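PDB 4OGG: protein DJ-1 homolog D from Arabidopsis thaliana, which is a member of the DJ-1/PfpI family that carries two DJ-1-like alpha/beta domains in tandem on a single chain. Local coordinates for residues C[190-195]-C[381-386]; C[24-29]-C[368-373]; C[195-200]-C[271-276]; C[178-183]-C[218-223]. One frame throughout, in Å; residues are numbered along the deposited sequence.

Interaction 1. Residues C[190-195]-C[381-386]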
loop_
_atom_site.group_PDB
_atom_site.type_symbol
_atom_site.label_atom_id
_atom_site.label_comp_id
_atom_site.label_asym_id
_atom_site.label_seq_id
_atom_site.Cartn_x
_atom_site.Cartn_y
_atom_site.Cartn_z
ATOM N N LYS C 190 41.336 -10.342 -8.855
ATOM C CA LYS C 190 41.611 -10.376 -10.284
ATOM C C LYS C 190 40.510 -11.228 -10.906
ATOM O O LYS C 190 40.279 -12.358 -10.476
ATOM C CB LYS C 190 42.977 -11.015 -10.549
ATOM C CG LYS C 190 43.299 -11.204 -12.023
ATOM C CD LYS C 190 43.417 -9.867 -12.741
ATOM C CE LYS C 190 43.695 -10.055 -14.225
ATOM N NZ LYS C 190 42.569 -10.742 -14.919
ATOM N N ILE C 191 39.829 -10.678 -11.907
ATOM C CA ILE C 191 38.743 -11.380 -12.577
ATOM C C ILE C 191 39.200 -11.911 -13.930
ATOM O O ILE C 191 39.783 -11.177 -14.728
ATOM C CB ILE C 191 37.536 -10.442 -12.803
ATOM C CG1 ILE C 191 37.094 -9.838 -11.468
ATOM C CG2 ILE C 191 36.392 -11.211 -13.457
ATOM C CD1 ILE C 191 36.081 -8.718 -11.606
ATOM N N THR C 192 38.926 -13.185 -14.187
ATOM C CA THR C 192 39.307 -13.808 -15.447
ATOM C C THR C 192 38.160 -14.595 -16.061
ATOM O O THR C 192 37.281 -15.084 -15.348
ATOM C CB THR C 192 40.499 -14.768 -15.261
ATOM O OG1 THR C 192 40.197 -15.712 -14.229
ATOM C CG2 THR C 192 41.755 -13.997 -14.887
ATOM N N GLY C 193 38.184 -14.710 -17.388
ATOM C CA GLY C 193 37.168 -15.454 -18.114
ATOM C C GLY C 193 35.782 -14.832 -18.117
ATOM O O GLY C 193 34.794 -15.532 -18.346
ATOM N N ALA C 194 35.709 -13.523 -17.889
ATOM C CA ALA C 194 34.428 -12.822 -17.842
ATOM C C ALA C 194 33.920 -12.321 -19.192
ATOM O O ALA C 194 32.910 -11.617 -19.256
ATOM C CB ALA C 194 34.512 -11.661 -16.857
ATOM N N ASN C 195 34.610 -12.673 -20.270
ATOM C CA ASN C 195 34.179 -12.252 -21.598
ATOM C C ASN C 195 33.063 -13.188 -22.058
ATOM O O ASN C 195 33.274 -14.063 -22.897
ATOM C CB ASN C 195 35.350 -12.304 -22.585
ATOM C CG ASN C 195 34.966 -11.811 -23.965
ATOM O OD1 ASN C 195 34.331 -10.765 -24.106
ATOM N ND2 ASN C 195 35.358 -12.556 -24.994
ATOM N N GLY C 381 33.435 -20.678 -16.432
ATOM C CA GLY C 381 34.877 -20.544 -16.324
ATOM C C GLY C 381 35.320 -19.175 -15.841
ATOM O O GLY C 381 36.466 -18.776 -16.063
ATOM N N ILE C 382 34.413 -18.450 -15.189
ATOM C CA ILE C 382 34.721 -17.123 -14.660
ATOM C C ILE C 382 35.269 -17.279 -13.249
ATOM O O ILE C 382 34.672 -17.966 -12.417
ATOM C CB ILE C 382 33.467 -16.224 -14.586
ATOM C CG1 ILE C 382 32.820 -16.108 -15.966
ATOM C CG2 ILE C 382 33.851 -14.842 -14.072
ATOM C CD1 ILE C 382 31.511 -15.326 -15.966
ATOM N N GLN C 383 36.399 -16.636 -12.976
ATOM C CA GLN C 383 37.012 -16.731 -11.660
ATOM C C GLN C 383 37.430 -15.388 -11.086
ATOM O O GLN C 383 37.808 -14.473 -11.817
ATOM C CB GLN C 383 38.254 -17.621 -11.719
ATOM C CG GLN C 383 38.043 -18.967 -12.382
ATOM C CD GLN C 383 39.336 -19.751 -12.481
ATOM O OE1 GLN C 383 39.915 -20.144 -11.467
ATOM N NE2 GLN C 383 39.805 -19.969 -13.706
ATOM N N VAL C 384 37.348 -15.285 -9.765
ATOM C CA VAL C 384 37.771 -14.090 -9.048
ATOM C C VAL C 384 38.838 -14.626 -8.111
ATOM O O VAL C 384 38.555 -15.470 -7.262
ATOM C CB VAL C 384 36.632 -13.465 -8.220
ATOM C CG1 VAL C 384 37.160 -12.266 -7.436
ATOM C CG2 VAL C 384 35.505 -13.030 -9.141
ATOM N N SER C 385 40.065 -14.152 -8.286
ATOM C CA SER C 385 41.183 -14.611 -7.479
ATOM C C SER C 385 41.823 -13.458 -6.725
ATOM O O SER C 385 42.148 -12.427 -7.310
ATOM C CB SER C 385 42.224 -15.271 -8.382
ATOM O OG SER C 385 41.628 -16.270 -9.193
ATOM N N PHE C 386 42.006 -13.636 -5.423
ATOM C CA PHE C 386 42.615 -12.593 -4.612
ATOM C C PHE C 386 44.111 -12.832 -4.484
ATOM O O PHE C 386 44.587 -13.382 -3.488
ATOM C CB PHE C 386 41.927 -12.542 -3.248
ATOM C CG PHE C 386 40.487 -12.129 -3.335
ATOM C CD1 PHE C 386 40.151 -10.809 -3.619
ATOM C CD2 PHE C 386 39.469 -13.072 -3.232
ATOM C CE1 PHE C 386 38.825 -10.433 -3.806
ATOM C CE2 PHE C 386 38.138 -12.706 -3.417
ATOM C CZ PHE C 386 37.817 -11.384 -3.707
HETATM O O HOH W 1 41.025 -14.955 -11.570
HETATM O O HOH W 2 38.911 -17.801 -15.394
#
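K190 and S385 face each other as a hydrogen-bonded antiparallel pair: K190 N donates a hydrogen bond to S385 O at 2.7 Å and S385 N donates one back to K190 O. T192 and Q383 repeat this exchange two residues on. Between them, I191 and V384 form a non-hydrogen-bonded pair whose side chains turn to the packed face. There I191 CG1 lies 4.3 Å from V384 CG2, while V384 also reaches F28, L221 and M377. I382 adds to this side; with CG1 anti to the carbonyl carbon (chi1 -57°), that branch meets G193 O at 3.1 Å. The result is a two-stranded antiparallel sheet, a worked case of a chain terminus pairing with the strand that follows helix 176-186; a Schellman motif at G381 ends helix 369-380 just before strand 383-386. The other face, carrying K190, T192, Q383 and S385, is the wetter one. One water joins T192 OG1 to S385 OG, at 2.8 Å from the latter, and donates to K190 O. A second bridges T192 OG1, G381 O and Q383 NE2, accepting from that amide at 2.9 Å. The fourth torsion of K190 (64°) places NZ for its bond to I191 O, from above the carbonyl plane.

Interaction 2. Residues C[24-29]-C[368-373]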
loop_
_atom_site.group_PDB
_atom_site.type_symbol
_atom_site.label_atom_id
_atom_site.label_comp_id
_atom_site.label_asym_id
_atom_site.label_seq_id
_atom_site.Cartn_x
_atom_site.Cartn_y
_atom_site.Cartn_z
ATOM N N ALA C 24 26.473 -10.643 -4.160
ATOM C CA ALA C 24 27.465 -10.659 -5.227
ATOM C C ALA C 24 28.842 -10.945 -4.639
ATOM O O ALA C 24 29.559 -11.824 -5.114
ATOM C CB ALA C 24 27.480 -9.322 -5.958
ATOM N N LEU C 25 29.210 -10.200 -3.602
ATOM C CA LEU C 25 30.513 -10.390 -2.979
ATOM C C LEU C 25 30.674 -11.818 -2.474
ATOM O O LEU C 25 31.737 -12.421 -2.629
ATOM C CB LEU C 25 30.707 -9.389 -1.840
ATOM C CG LEU C 25 30.748 -7.922 -2.284
ATOM C CD1 LEU C 25 30.941 -7.045 -1.062
ATOM C CD2 LEU C 25 31.878 -7.688 -3.287
ATOM N N GLN C 26 29.620 -12.361 -1.874
ATOM C CA GLN C 26 29.675 -13.732 -1.388
ATOM C C GLN C 26 29.866 -14.684 -2.567
ATOM O O GLN C 26 30.647 -15.632 -2.491
ATOM C CB GLN C 26 28.393 -14.083 -0.630
ATOM C CG GLN C 26 28.359 -13.517 0.776
ATOM C CD GLN C 26 27.127 -13.940 1.539
ATOM O OE1 GLN C 26 26.045 -13.386 1.353
ATOM N NE2 GLN C 26 27.281 -14.935 2.397
ATOM N N ALA C 27 29.162 -14.424 -3.663
ATOM C CA ALA C 27 29.277 -15.279 -4.838
ATOM C C ALA C 27 30.712 -15.294 -5.349
ATOM O O ALA C 27 31.159 -16.282 -5.936
ATOM C CB ALA C 27 28.339 -14.797 -5.938
ATOM N N PHE C 28 31.433 -14.201 -5.111
ATOM C CA PHE C 28 32.812 -14.082 -5.565
ATOM C C PHE C 28 33.834 -14.639 -4.584
ATOM O O PHE C 28 35.039 -14.467 -4.774
ATOM C CB PHE C 28 33.148 -12.623 -5.870
ATOM C CG PHE C 28 32.208 -11.973 -6.845
ATOM C CD1 PHE C 28 31.458 -12.738 -7.734
ATOM C CD2 PHE C 28 32.091 -10.588 -6.891
ATOM C CE1 PHE C 28 30.603 -12.132 -8.655
ATOM C CE2 PHE C 28 31.241 -9.975 -7.810
ATOM C CZ PHE C 28 30.497 -10.750 -8.693
ATOM N N GLY C 29 33.351 -15.292 -3.532
ATOM C CA GLY C 29 34.246 -15.885 -2.556
ATOM C C GLY C 29 34.632 -15.006 -1.384
ATOM O O GLY C 29 35.609 -15.287 -0.694
ATOM N N GLY C 368 19.495 -18.029 -1.946
ATOM C CA GLY C 368 20.532 -18.827 -2.583
ATOM C C GLY C 368 21.338 -18.187 -3.704
ATOM O O GLY C 368 22.078 -18.882 -4.402
ATOM N N HIS C 369 21.227 -16.875 -3.876
ATOM C CA HIS C 369 21.962 -16.197 -4.942
ATOM C C HIS C 369 23.484 -16.370 -4.925
ATOM O O HIS C 369 24.105 -16.474 -5.984
ATOM C CB HIS C 369 21.600 -14.710 -4.963
ATOM C CG HIS C 369 20.242 -14.439 -5.533
ATOM N ND1 HIS C 369 19.510 -13.318 -5.213
ATOM C CD2 HIS C 369 19.482 -15.149 -6.401
ATOM C CE1 HIS C 369 18.356 -13.349 -5.857
ATOM N NE2 HIS C 369 18.314 -14.451 -6.585
ATOM N N PRO C 370 24.109 -16.401 -3.734
ATOM C CA PRO C 370 25.566 -16.569 -3.719
ATOM C C PRO C 370 25.996 -17.847 -4.434
ATOM O O PRO C 370 26.863 -17.811 -5.306
ATOM C CB PRO C 370 25.892 -16.587 -2.230
ATOM C CG PRO C 370 24.863 -15.642 -1.671
ATOM C CD PRO C 370 23.607 -16.088 -2.384
ATOM N N GLU C 371 25.385 -18.973 -4.075
ATOM C CA GLU C 371 25.730 -20.239 -4.712
ATOM C C GLU C 371 25.222 -20.272 -6.146
ATOM O O GLU C 371 25.851 -20.869 -7.020
ATOM C CB GLU C 371 25.160 -21.418 -3.920
ATOM C CG GLU C 371 25.777 -21.574 -2.533
ATOM C CD GLU C 371 25.515 -22.936 -1.915
ATOM O OE1 GLU C 371 25.889 -23.135 -0.739
ATOM O OE2 GLU C 371 24.944 -23.812 -2.604
ATOM N N PHE C 372 24.088 -19.620 -6.386
ATOM C CA PHE C 372 23.500 -19.559 -7.722
ATOM C C PHE C 372 24.506 -18.926 -8.685
ATOM O O PHE C 372 24.854 -19.506 -9.716
ATOM C CB PHE C 372 22.215 -18.719 -7.687
ATOM C CG PHE C 372 21.430 -18.730 -8.977
ATOM C CD1 PHE C 372 20.859 -19.908 -9.454
ATOM C CD2 PHE C 372 21.219 -17.549 -9.685
ATOM C CE1 PHE C 372 20.086 -19.909 -10.613
ATOM C CE2 PHE C 372 20.448 -17.536 -10.846
ATOM C CZ PHE C 372 19.878 -18.720 -11.312
ATOM N N VAL C 373 24.972 -17.732 -8.339
ATOM C CA VAL C 373 25.933 -17.019 -9.172
ATOM C C VAL C 373 27.280 -17.740 -9.195
ATOM O O VAL C 373 27.909 -17.862 -10.247
ATOM C CB VAL C 373 26.134 -15.574 -8.664
ATOM C CG1 VAL C 373 27.200 -14.870 -9.492
ATOM C CG2 VAL C 373 24.818 -14.812 -8.746
#
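A27 and P370 bring their CA atoms to 4.1 Å, with the last turn of helix 15-27 set against the first turn of helix 369-380 and no hydrogen bond between them. This is close helix-helix packing, an example of how a small residue lets two backbones approach, and it joins the two DJ-1-like halves of the chain. A Schellman motif ends the first helix, with G29 as its positive-phi residue, while G368 holds the N-cap position of the second. A27 carries the contact through its one methyl group: CB meets P370 O at 3.4 Å and V373 CB at 3.6 Å, so it is held against both a carbonyl oxygen and a branched side chain one turn of helix apart. A27 CA also directs a CA-H...O contact to P370 O. Beside it, Q26 and P370 lie side by side and point the same way, Q26 CB resting 3.9 Å from P370 CB. V373 has CG1 anti to its backbone N (chi1 177°), which places V373 CG1 3.7 Å from A27 CB. Helices 176-186 and 208-221 close in around F28, whose ring has A24 O over the centre of one face and whose CE1 lies 4.4 Å from V373 CG1.

Interaction 3. Residues C[195-200]-C[271-276]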
loop_
_atom_site.group_PDB
_atom_site.type_symbol
_atom_site.label_atom_id
_atom_site.label_comp_id
_atom_site.label_asym_id
_atom_site.label_seq_id
_atom_site.Cartn_x
_atom_site.Cartn_y
_atom_site.Cartn_z
ATOM N N ASN C 195 34.610 -12.673 -20.270
ATOM C CA ASN C 195 34.179 -12.252 -21.598
ATOM C C ASN C 195 33.063 -13.188 -22.058
ATOM O O ASN C 195 33.274 -14.063 -22.897
ATOM C CB ASN C 195 35.350 -12.304 -22.585
ATOM C CG ASN C 195 34.966 -11.811 -23.965
ATOM O OD1 ASN C 195 34.331 -10.765 -24.106
ATOM N ND2 ASN C 195 35.358 -12.556 -24.994
ATOM N N LYS C 196 31.876 -12.998 -21.492
ATOM C CA LYS C 196 30.724 -13.829 -21.818
ATOM C C LYS C 196 29.471 -12.990 -22.040
ATOM O O LYS C 196 29.356 -11.877 -21.529
ATOM C CB LYS C 196 30.461 -14.825 -20.682
ATOM C CG LYS C 196 31.626 -15.743 -20.348
ATOM C CD LYS C 196 31.943 -16.694 -21.494
ATOM C CE LYS C 196 33.009 -17.703 -21.096
ATOM N NZ LYS C 196 34.285 -17.045 -20.683
ATOM N N ARG C 197 28.535 -13.533 -22.812
ATOM C CA ARG C 197 27.270 -12.863 -23.087
ATOM C C ARG C 197 26.174 -13.690 -22.422
ATOM O O ARG C 197 26.054 -14.890 -22.675
ATOM C CB ARG C 197 27.020 -12.778 -24.594
ATOM C CG ARG C 197 27.947 -11.822 -25.321
ATOM C CD ARG C 197 27.781 -11.936 -26.828
ATOM N NE ARG C 197 26.419 -11.644 -27.267
ATOM C CZ ARG C 197 25.846 -10.448 -27.190
ATOM N NH1 ARG C 197 26.515 -9.418 -26.688
ATOM N NH2 ARG C 197 24.605 -10.278 -27.624
ATOM N N ILE C 198 25.382 -13.046 -21.571
ATOM C CA ILE C 198 24.319 -13.734 -20.849
ATOM C C ILE C 198 22.944 -13.150 -21.162
ATOM O O ILE C 198 22.778 -11.932 -21.216
ATOM C CB ILE C 198 24.553 -13.643 -19.323
ATOM C CG1 ILE C 198 26.024 -13.929 -19.001
ATOM C CG2 ILE C 198 23.646 -14.622 -18.593
ATOM C CD1 ILE C 198 26.502 -15.297 -19.421
ATOM N N LEU C 199 21.965 -14.029 -21.371
ATOM C CA LEU C 199 20.595 -13.610 -21.663
ATOM C C LEU C 199 19.670 -13.921 -20.491
ATOM O O LEU C 199 19.679 -15.028 -19.960
ATOM C CB LEU C 199 20.066 -14.326 -22.912
ATOM C CG LEU C 199 18.598 -14.046 -23.254
ATOM C CD1 LEU C 199 18.432 -12.586 -23.635
ATOM C CD2 LEU C 199 18.148 -14.943 -24.392
ATOM N N PHE C 200 18.873 -12.933 -20.094
ATOM C CA PHE C 200 17.924 -13.089 -18.993
ATOM C C PHE C 200 16.501 -13.101 -19.528
ATOM O O PHE C 200 16.097 -12.176 -20.228
ATOM C CB PHE C 200 18.054 -11.930 -18.001
ATOM C CG PHE C 200 19.027 -12.179 -16.890
ATOM C CD1 PHE C 200 20.369 -12.427 -17.159
ATOM C CD2 PHE C 200 18.601 -12.150 -15.566
ATOM C CE1 PHE C 200 21.275 -12.641 -16.120
ATOM C CE2 PHE C 200 19.496 -12.360 -14.522
ATOM C CZ PHE C 200 20.837 -12.606 -14.799
ATOM N N SER C 271 22.144 -17.973 -30.297
ATOM C CA SER C 271 23.466 -18.530 -30.552
ATOM C C SER C 271 24.543 -17.502 -30.235
ATOM O O SER C 271 25.734 -17.817 -30.225
ATOM C CB SER C 271 23.586 -18.963 -32.015
ATOM O OG SER C 271 23.493 -17.847 -32.883
ATOM N N SER C 272 24.116 -16.271 -29.977
ATOM C CA SER C 272 25.035 -15.185 -29.664
ATOM C C SER C 272 25.325 -15.118 -28.170
ATOM O O SER C 272 26.159 -14.327 -27.728
ATOM C CB SER C 272 24.439 -13.851 -30.115
ATOM O OG SER C 272 24.041 -13.906 -31.472
ATOM N N TYR C 273 24.635 -15.951 -27.398
ATOM C CA TYR C 273 24.804 -15.969 -25.949
ATOM C C TYR C 273 25.531 -17.209 -25.456
ATOM O O TYR C 273 25.464 -18.273 -26.072
ATOM C CB TYR C 273 23.433 -15.858 -25.276
ATOM C CG TYR C 273 22.773 -14.528 -25.528
ATOM C CD1 TYR C 273 23.145 -13.398 -24.802
ATOM C CD2 TYR C 273 21.825 -14.380 -26.538
ATOM C CE1 TYR C 273 22.589 -12.154 -25.075
ATOM C CE2 TYR C 273 21.264 -13.138 -26.821
ATOM C CZ TYR C 273 21.653 -12.030 -26.086
ATOM O OH TYR C 273 21.116 -10.798 -26.367
ATOM N N ASP C 274 26.230 -17.061 -24.336
ATOM C CA ASP C 274 26.981 -18.160 -23.753
ATOM C C ASP C 274 26.222 -18.819 -22.611
ATOM O O ASP C 274 26.550 -19.934 -22.205
ATOM C CB ASP C 274 28.331 -17.651 -23.249
ATOM C CG ASP C 274 29.134 -16.973 -24.338
ATOM O OD1 ASP C 274 29.506 -17.660 -25.313
ATOM O OD2 ASP C 274 29.387 -15.755 -24.223
ATOM N N ALA C 275 25.214 -18.127 -22.086
ATOM C CA ALA C 275 24.424 -18.666 -20.983
ATOM C C ALA C 275 23.042 -18.031 -20.865
ATOM O O ALA C 275 22.796 -16.930 -21.359
ATOM C CB ALA C 275 25.181 -18.502 -19.668
ATOM N N LEU C 276 22.144 -18.744 -20.194
ATOM C CA LEU C 276 20.778 -18.282 -19.994
ATOM C C LEU C 276 20.456 -18.259 -18.507
ATOM O O LEU C 276 20.812 -19.182 -17.774
ATOM C CB LEU C 276 19.802 -19.223 -20.704
ATOM C CG LEU C 276 18.315 -18.863 -20.703
ATOM C CD1 LEU C 276 18.083 -17.616 -21.549
ATOM C CD2 LEU C 276 17.512 -20.035 -21.257
#
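The Y273 ring carries L199 CB over one face, nearly above its centre at 3.8 Å from the centroid, a CH-pi contact; at its edge, in the ring plane, lie R197 C and I198 N. The second flat group, the R197 guanidinium, is turned 27° from that ring and brings NH2 into contact with Y273 OH at 3.7 Å. S272 O sits at the guanidinium edge and accepts from R197 NE at 2.7 Å, the donor standing above the carbonyl plane; a bend at chi3 (59°) places NE there. D274 grips the backbone of the same residue twice: OD2 takes R197 N at 2.8 Å through its anti lone pair, and D274 N gives to R197 O at 2.7 Å. Beyond this, regular parallel pairing takes over as L199 N bonds to A275 O at 3.0 Å, almost straight (173°). I198 CD1 presses on A275 CB at 3.5 Å, a tight fit, while L199 and L276 lie side by side on the reverse face of the sheet. The arrangement exemplifies how a parallel pair begins in the central sheet of a DJ-1-like alpha/beta domain. Y273 OH hydrogen-bonds to D226 OD2, with which R197 NH2 makes a long, weak ion pair; D226 belongs to strand 224-228, on the far side of strand 197-201. Helix 291-302 packs on Y273 and L276, and helix 208-221 on I198.

Interaction 4. Residues C[178-183]-C[218-223]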
loop_
_atom_site.group_PDB
_atom_site.type_symbol
_atom_site.label_atom_id
_atom_site.label_comp_id
_atom_site.label_asym_id
_atom_site.label_seq_id
_atom_site.Cartn_x
_atom_site.Cartn_y
_atom_site.Cartn_z
ATOM N N GLU C 178 30.086 -1.515 -11.961
ATOM C CA GLU C 178 31.424 -0.944 -11.835
ATOM C C GLU C 178 31.785 -0.713 -10.367
ATOM O O GLU C 178 32.938 -0.861 -9.972
ATOM C CB GLU C 178 31.514 0.371 -12.617
ATOM C CG GLU C 178 32.828 1.112 -12.413
ATOM C CD GLU C 178 32.953 2.361 -13.267
ATOM O OE1 GLU C 178 31.914 2.921 -13.681
ATOM O OE2 GLU C 178 34.098 2.792 -13.516
ATOM N N PHE C 179 30.781 -0.362 -9.567
ATOM C CA PHE C 179 30.954 -0.116 -8.135
ATOM C C PHE C 179 31.550 -1.359 -7.483
ATOM O O PHE C 179 32.589 -1.305 -6.823
ATOM C CB PHE C 179 29.587 0.196 -7.516
ATOM C CG PHE C 179 29.617 0.465 -6.028
ATOM C CD1 PHE C 179 30.312 1.551 -5.510
ATOM C CD2 PHE C 179 28.876 -0.332 -5.157
ATOM C CE1 PHE C 179 30.263 1.851 -4.140
ATOM C CE2 PHE C 179 28.818 -0.047 -3.788
ATOM C CZ PHE C 179 29.512 1.049 -3.277
ATOM N N ILE C 180 30.878 -2.484 -7.686
ATOM C CA ILE C 180 31.314 -3.749 -7.121
ATOM C C ILE C 180 32.638 -4.218 -7.728
ATOM O O ILE C 180 33.508 -4.726 -7.018
ATOM C CB ILE C 180 30.213 -4.820 -7.319
ATOM C CG1 ILE C 180 28.976 -4.419 -6.508
ATOM C CG2 ILE C 180 30.727 -6.195 -6.914
ATOM C CD1 ILE C 180 27.753 -5.290 -6.736
ATOM N N GLN C 181 32.803 -4.039 -9.036
ATOM C CA GLN C 181 34.043 -4.461 -9.685
ATOM C C GLN C 181 35.246 -3.719 -9.106
ATOM O O GLN C 181 36.280 -4.322 -8.813
ATOM C CB GLN C 181 33.974 -4.217 -11.194
ATOM C CG GLN C 181 35.046 -4.967 -11.972
ATOM C CD GLN C 181 35.008 -4.669 -13.458
ATOM O OE1 GLN C 181 35.561 -3.670 -13.915
ATOM N NE2 GLN C 181 34.345 -5.534 -14.219
ATOM N N LEU C 182 35.104 -2.410 -8.935
ATOM C CA LEU C 182 36.180 -1.589 -8.395
ATOM C C LEU C 182 36.523 -1.992 -6.967
ATOM O O LEU C 182 37.689 -1.966 -6.566
ATOM C CB LEU C 182 35.782 -0.112 -8.435
ATOM C CG LEU C 182 35.727 0.531 -9.823
ATOM C CD1 LEU C 182 34.999 1.856 -9.754
ATOM C CD2 LEU C 182 37.150 0.713 -10.357
ATOM N N PHE C 183 35.502 -2.371 -6.205
ATOM C CA PHE C 183 35.692 -2.777 -4.818
ATOM C C PHE C 183 36.444 -4.101 -4.778
ATOM O O PHE C 183 37.367 -4.277 -3.983
ATOM C CB PHE C 183 34.332 -2.908 -4.124
ATOM C CG PHE C 183 34.419 -3.157 -2.642
ATOM C CD1 PHE C 183 35.067 -2.252 -1.804
ATOM C CD2 PHE C 183 33.820 -4.279 -2.079
ATOM C CE1 PHE C 183 35.113 -2.462 -0.424
ATOM C CE2 PHE C 183 33.861 -4.499 -0.700
ATOM C CZ PHE C 183 34.507 -3.588 0.127
ATOM N N LEU C 218 26.590 -10.542 -12.452
ATOM C CA LEU C 218 27.273 -10.950 -13.675
ATOM C C LEU C 218 27.868 -9.754 -14.414
ATOM O O LEU C 218 28.939 -9.860 -15.015
ATOM C CB LEU C 218 26.308 -11.726 -14.581
ATOM C CG LEU C 218 25.846 -13.067 -14.004
ATOM C CD1 LEU C 218 24.725 -13.652 -14.855
ATOM C CD2 LEU C 218 27.029 -14.024 -13.933
ATOM N N GLN C 219 27.182 -8.616 -14.374
ATOM C CA GLN C 219 27.697 -7.416 -15.025
ATOM C C GLN C 219 28.931 -6.917 -14.279
ATOM O O GLN C 219 29.840 -6.343 -14.880
ATOM C CB GLN C 219 26.655 -6.297 -15.028
ATOM C CG GLN C 219 25.487 -6.506 -15.976
ATOM C CD GLN C 219 24.520 -5.343 -15.936
ATOM O OE1 GLN C 219 24.064 -4.943 -14.864
ATOM N NE2 GLN C 219 24.200 -4.792 -17.104
ATOM N N ALA C 220 28.956 -7.126 -12.965
ATOM C CA ALA C 220 30.085 -6.678 -12.149
ATOM C C ALA C 220 31.371 -7.412 -12.517
ATOM O O ALA C 220 32.471 -6.867 -12.385
ATOM C CB ALA C 220 29.780 -6.881 -10.676
ATOM N N LEU C 221 31.223 -8.652 -12.970
ATOM C CA LEU C 221 32.364 -9.468 -13.365
ATOM C C LEU C 221 32.902 -8.994 -14.712
ATOM O O LEU C 221 34.050 -9.265 -15.058
ATOM C CB LEU C 221 31.952 -10.941 -13.458
ATOM C CG LEU C 221 31.588 -11.638 -12.144
ATOM C CD1 LEU C 221 30.886 -12.952 -12.428
ATOM C CD2 LEU C 221 32.846 -11.866 -11.321
ATOM N N GLY C 222 32.064 -8.286 -15.466
ATOM C CA GLY C 222 32.477 -7.788 -16.766
ATOM C C GLY C 222 31.708 -8.396 -17.925
ATOM O O GLY C 222 31.990 -8.102 -19.089
ATOM N N CYS C 223 30.727 -9.236 -17.613
ATOM C CA CYS C 223 29.921 -9.893 -18.639
ATOM C C CYS C 223 28.932 -8.942 -19.300
ATOM O O CYS C 223 28.509 -7.947 -18.706
ATOM C CB CYS C 223 29.123 -11.055 -18.032
ATOM S SG CYS C 223 30.081 -12.310 -17.158
#
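Q181 and A220 make the polar part of this contact: Q181 NE2 donates to A220 O at 2.9 Å. The bond is bent, 141° at the hydrogen, and the amide nitrogen stands above the plane of the carbonyl group. Q181 has CG anti to its backbone N (chi1 -164°), which sets Q181 CG 3.2 Å from A220 O; CB and CD also lie close to that oxygen. A carbonyl in the last turn of a helix is thus met by an amide and by the carbons leading to it. Q181 OE1 has a partner of its own, a weak hydrogen bond from K185 NZ.

The helix receiving this bond, 208-221, stops here in a Schellman motif: G222 N bonds back to Q219 O, and C223 N reaches L218 O. G222 takes a positive phi of 115°, a conformation in which a CB would run into the preceding carbonyl oxygen, so glycine fits here; G222 N stays 3.8 Å from Q181 NE2. The pairing illustrates how two helices from the two DJ-1-like halves, 176-186 and 208-221, meet through a side-chain to main-chain bond with apolar packing next to it.

That apolar part centres on I180, which points toward the other helix and sets CG2 3.9 Å from A220 CB, with CG2 anti to its backbone N. I180 also leans on V20, A24 and L25 of helix 15-27, and both I180 and L221 touch F28.

How the interactions relate
Along the chain the segments run 24-29, 178-183, 190-195, 195-200, 218-223, 271-276, 368-373 and 381-386. Interaction 1 crosses interactions 2 and 4, and interactions 3 and 4 cross each other; interaction 3 is nested inside interactions 1 and 2, and interaction 4 inside interaction 2. Interactions 1, 2 and 4, with centres 11 to 14 Å apart, all touch and gather where the two DJ-1-like halves join, F28 and L221 recurring between them. Interaction 3, sharing N195 with interaction 1, has its centre about 19 Å from that of interaction 2. It belongs to the second half's central sheet, linked to the junction through helix 208-221, where I198 and F200 touch L218.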